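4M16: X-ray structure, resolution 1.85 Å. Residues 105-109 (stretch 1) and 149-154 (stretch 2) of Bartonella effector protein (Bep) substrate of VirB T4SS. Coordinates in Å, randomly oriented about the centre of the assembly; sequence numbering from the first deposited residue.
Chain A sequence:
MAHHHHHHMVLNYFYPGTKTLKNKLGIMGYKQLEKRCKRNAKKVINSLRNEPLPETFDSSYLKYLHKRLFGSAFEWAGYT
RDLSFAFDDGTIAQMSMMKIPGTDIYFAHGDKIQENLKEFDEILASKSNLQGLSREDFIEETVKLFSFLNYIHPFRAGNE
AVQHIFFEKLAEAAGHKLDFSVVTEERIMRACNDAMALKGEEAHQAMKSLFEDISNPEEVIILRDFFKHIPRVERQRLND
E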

ATOM      1  N   ILE A 105     -16.650   4.846  -4.743  1.00 22.93           N
ATOM      2  CA  ILE A 105     -16.117   3.531  -4.439  1.00 22.89           C
ATOM      3  C   ILE A 105     -15.162   3.643  -3.239  1.00 22.14           C
ATOM      4  O   ILE A 105     -14.111   4.283  -3.347  1.00 22.20           O
ATOM      5  CB  ILE A 105     -15.358   2.908  -5.647  1.00 23.12           C
ATOM      6  CG1 ILE A 105     -16.253   2.758  -6.889  1.00 24.63           C
ATOM      7  CG2 ILE A 105     -14.858   1.519  -5.313  1.00 23.97           C
ATOM      8  CD1 ILE A 105     -15.473   2.563  -8.175  1.00 25.53           C
ATOM      9  N   TYR A 106     -15.545   3.057  -2.098  1.00 21.07           N
ATOM     10  CA  TYR A 106     -14.788   3.257  -0.846  1.00 20.75           C
ATOM     11  C   TYR A 106     -13.835   2.104  -0.552  1.00 18.52           C
ATOM     12  O   TYR A 106     -14.076   0.961  -0.910  1.00 18.39           O
ATOM     13  CB  TYR A 106     -15.733   3.460   0.347  1.00 21.92           C
ATOM     14  CG  TYR A 106     -16.512   4.741   0.254  1.00 23.21           C
ATOM     15  CD1 TYR A 106     -17.596   4.851  -0.574  1.00 24.59           C
ATOM     16  CD2 TYR A 106     -16.136   5.860   1.003  1.00 25.38           C
ATOM     17  CE1 TYR A 106     -18.310   6.036  -0.668  1.00 26.32           C
ATOM     18  CE2 TYR A 106     -16.827   7.063   0.899  1.00 26.75           C
ATOM     19  CZ  TYR A 106     -17.916   7.121   0.060  1.00 27.79           C
ATOM     20  OH  TYR A 106     -18.640   8.276  -0.042  1.00 31.78           O
ATOM     21  N   PHE A 107     -12.714   2.470   0.039  1.00 16.52           N
ATOM     22  CA  PHE A 107     -11.849   1.539   0.752  1.00 16.08           C
ATOM     23  C   PHE A 107     -12.570   1.102   2.037  1.00 15.67           C
ATOM     24  O   PHE A 107     -13.670   1.556   2.356  1.00 15.76           O
ATOM     25  CB  PHE A 107     -10.509   2.228   1.075  1.00 15.30           C
ATOM     26  CG  PHE A 107      -9.751   2.597  -0.145  1.00 15.92           C
ATOM     27  CD1 PHE A 107      -9.171   1.609  -0.951  1.00 16.06           C
ATOM     28  CD2 PHE A 107      -9.687   3.937  -0.566  1.00 16.26           C
ATOM     29  CE1 PHE A 107      -8.485   1.978  -2.117  1.00 16.19           C
ATOM     30  CE2 PHE A 107      -9.030   4.273  -1.713  1.00 17.20           C
ATOM     31  CZ  PHE A 107      -8.425   3.296  -2.482  1.00 16.95           C
ATOM     32  N   ALA A 108     -11.956   0.207   2.761  1.00 15.20           N
ATOM     33  CA  ALA A 108     -12.520  -0.259   4.014  1.00 16.14           C
ATOM     34  C   ALA A 108     -12.812   0.902   4.959  1.00 16.45           C
ATOM     35  O   ALA A 108     -12.032   1.857   5.092  1.00 16.58           O
ATOM     36  CB  ALA A 108     -11.564  -1.206   4.675  1.00 16.32           C
ATOM     37  N   HIS A 109     -13.922   0.777   5.645  1.00 17.19           N
ATOM     38  CA  HIS A 109     -14.262   1.706   6.711  1.00 18.43           C
ATOM     39  C   HIS A 109     -13.315   1.485   7.889  1.00 17.92           C
ATOM     40  O   HIS A 109     -12.886   0.369   8.170  1.00 17.23           O
ATOM     41  CB  HIS A 109     -15.761   1.516   7.107  1.00 20.31           C
ATOM     42  CG  HIS A 109     -16.292   2.633   7.977  1.00 22.09           C
ATOM     43  ND1 HIS A 109     -15.983   2.732   9.317  1.00 23.48           N
ATOM     44  CD2 HIS A 109     -17.041   3.719   7.694  1.00 24.11           C
ATOM     45  CE1 HIS A 109     -16.556   3.805   9.834  1.00 24.20           C
ATOM     46  NE2 HIS A 109     -17.231   4.413   8.873  1.00 23.90           N
ATOM     47  N   LEU A 149      -5.421  -6.142   0.444  1.00 14.98           N
ATOM     48  CA  LEU A 149      -4.728  -5.087   1.123  1.00 14.82           C
ATOM     49  C   LEU A 149      -4.990  -3.718   0.461  1.00 14.36           C
ATOM     50  O   LEU A 149      -5.182  -2.743   1.178  1.00 14.69           O
ATOM     51  CB  LEU A 149      -3.222  -5.387   1.251  1.00 15.28           C
ATOM     52  CG  LEU A 149      -2.430  -4.284   1.992  1.00 15.70           C
ATOM     53  CD1 LEU A 149      -2.922  -4.157   3.409  1.00 17.24           C
ATOM     54  CD2 LEU A 149      -0.929  -4.540   1.928  1.00 15.89           C
ATOM     55  N   ASN A 150      -5.004  -3.653  -0.877  1.00 14.79           N
ATOM     56  CA  ASN A 150      -5.340  -2.432  -1.606  1.00 15.21           C
ATOM     57  C   ASN A 150      -6.715  -1.912  -1.114  1.00 14.88           C
ATOM     58  O   ASN A 150      -6.876  -0.732  -0.858  1.00 14.08           O
ATOM     59  CB  ASN A 150      -5.342  -2.644  -3.119  1.00 15.94           C
ATOM     60  CG  ASN A 150      -5.622  -1.366  -3.875  1.00 17.51           C
ATOM     61  OD1 ASN A 150      -4.826  -0.397  -3.799  1.00 17.64           O
ATOM     62  ND2 ASN A 150      -6.755  -1.322  -4.564  1.00 18.00           N
ATOM     63  N   TYR A 151      -7.693  -2.799  -1.040  1.00 14.97           N
ATOM     64  CA  TYR A 151      -9.034  -2.408  -0.560  1.00 15.49           C
ATOM     65  C   TYR A 151      -9.020  -1.872   0.853  1.00 14.77           C
ATOM     66  O   TYR A 151      -9.691  -0.866   1.148  1.00 14.54           O
ATOM     67  CB  TYR A 151      -9.987  -3.598  -0.610  1.00 16.10           C
ATOM     68  CG  TYR A 151     -11.202  -3.448   0.258  1.00 16.97           C
ATOM     69  CD1 TYR A 151     -12.266  -2.652  -0.110  1.00 17.77           C
ATOM     70  CD2 TYR A 151     -11.272  -4.120   1.494  1.00 17.11           C
ATOM     71  CE1 TYR A 151     -13.366  -2.506   0.759  1.00 18.13           C
ATOM     72  CE2 TYR A 151     -12.360  -3.990   2.330  1.00 17.58           C
ATOM     73  CZ  TYR A 151     -13.400  -3.201   1.971  1.00 17.99           C
ATOM     74  OH  TYR A 151     -14.481  -3.099   2.861  1.00 19.13           O
ATOM     75  N   ILE A 152      -8.203  -2.483   1.720  1.00 14.55           N
ATOM     76  CA  ILE A 152      -8.101  -2.042   3.110  1.00 14.51           C
ATOM     77  C   ILE A 152      -7.578  -0.593   3.253  1.00 14.53           C
ATOM     78  O   ILE A 152      -8.223   0.217   3.946  1.00 14.41           O
ATOM     79  CB  ILE A 152      -7.237  -2.979   4.009  1.00 14.57           C
ATOM     80  CG1 ILE A 152      -7.842  -4.362   4.076  1.00 15.10           C
ATOM     81  CG2 ILE A 152      -7.237  -2.410   5.426  1.00 14.59           C
ATOM     82  CD1 ILE A 152      -7.011  -5.385   4.855  1.00 15.11           C
ATOM     83  N   HIS A 153      -6.474  -0.276   2.553  1.00 14.70           N
ATOM     84  CA  HIS A 153      -5.891   1.048   2.522  1.00 14.85           C
ATOM     85  C   HIS A 153      -5.799   1.565   3.948  1.00 14.49           C
ATOM     86  O   HIS A 153      -6.398   2.586   4.281  1.00 14.52           O
ATOM     87  CB  HIS A 153      -6.691   2.023   1.637  1.00 16.79           C
ATOM     88  CG  HIS A 153      -5.934   2.510   0.435  1.00 19.24           C
ATOM     89  ND1 HIS A 153      -5.393   1.643  -0.493  1.00 23.28           N
ATOM     90  CD2 HIS A 153      -5.653   3.753   0.002  1.00 21.52           C
ATOM     91  CE1 HIS A 153      -4.829   2.340  -1.459  1.00 24.57           C
ATOM     92  NE2 HIS A 153      -4.942   3.624  -1.154  1.00 23.52           N
ATOM     93  N   PRO A 154      -5.048   0.851   4.798  1.00 14.04           N
ATOM     94  CA  PRO A 154      -5.074   1.095   6.214  1.00 14.67           C
ATOM     95  C   PRO A 154      -4.410   2.399   6.723  1.00 14.79           C
ATOM     96  O   PRO A 154      -4.597   2.704   7.875  1.00 15.65           O
ATOM     97  CB  PRO A 154      -4.304  -0.103   6.782  1.00 14.74           C
ATOM     98  CG  PRO A 154      -3.343  -0.491   5.712  1.00 14.18           C
ATOM     99  CD  PRO A 154      -4.141  -0.263   4.451  1.00 14.15           C
TER

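Two pieces of one chain, at least 43 residues apart in sequence where they touch, meet at the end of a helix. In the second stretch the helix runs through I152; H153 N still donates to L149 O at 3.1 Å, but H153 itself leaves helical geometry with phi/psi of 47/61. The first stretch approaches in an extended, irregular conformation, its backbone closest where F107 faces Y151 (CA to CA, 5.0 Å) and A108 faces I152 (CA to CA, 4.9 Å). Carbonyls in the last turn of a helix often lack a following amide, and here Y151 O accepts a hydrogen bond from the passing segment: A108 N lies 3.0 Å from Y151 O, with an N-H...O angle of 158°. This nearly straight bond is the single hydrogen bond between the stretches.

F107 contributes the most buried area. Its CA-to-CB bond points sideways, and with chi1 in the m well the ring extends beside the helix end, where it stacks face to face on the H153 ring. The centroids are 3.8 Å apart and the planes only 7° from parallel, with F107 CE1 3.5 Å from H153 ND1. H153 CB also sits over the phenyl face, 3.9 Å from the centroid of the F107 ring, in a CH-pi contact. Phenylalanine suits this site because its flat, apolar ring can cover the imidazole closely and needs no polar partner.

Histidine suits the other side of the stack because it offers both a flat face and polar ring atoms. The CA-to-CB bond of H153 points toward the first stretch, and H153 ND1 donates to N150 O at 2.8 Å, an angle of 133° making the bond distinctly bent; NE2 is hydrogen-bonded elsewhere in the structure. The ring is thus held from its edge while its face remains free for F107. N150 O also lies 3.3 Å from F107 CD1, so the same carbonyl borders both rings.

Y151 starts away from the first stretch at its CA-to-CB bond, yet its long side chain brings the ring back. A108 N lies over one face of that ring, and A108 CB packs 3.7 Å from Y151 CE2. The methyl is also close to the helix end, with A108 CB 3.7 Å from I152 O; a side chain this small takes little room between the Y151 ring and the backbone. Y106, by contrast, contributes mainly its backbone, with Y106 O 3.9 Å from Y151 CE1, while its side chain leads away.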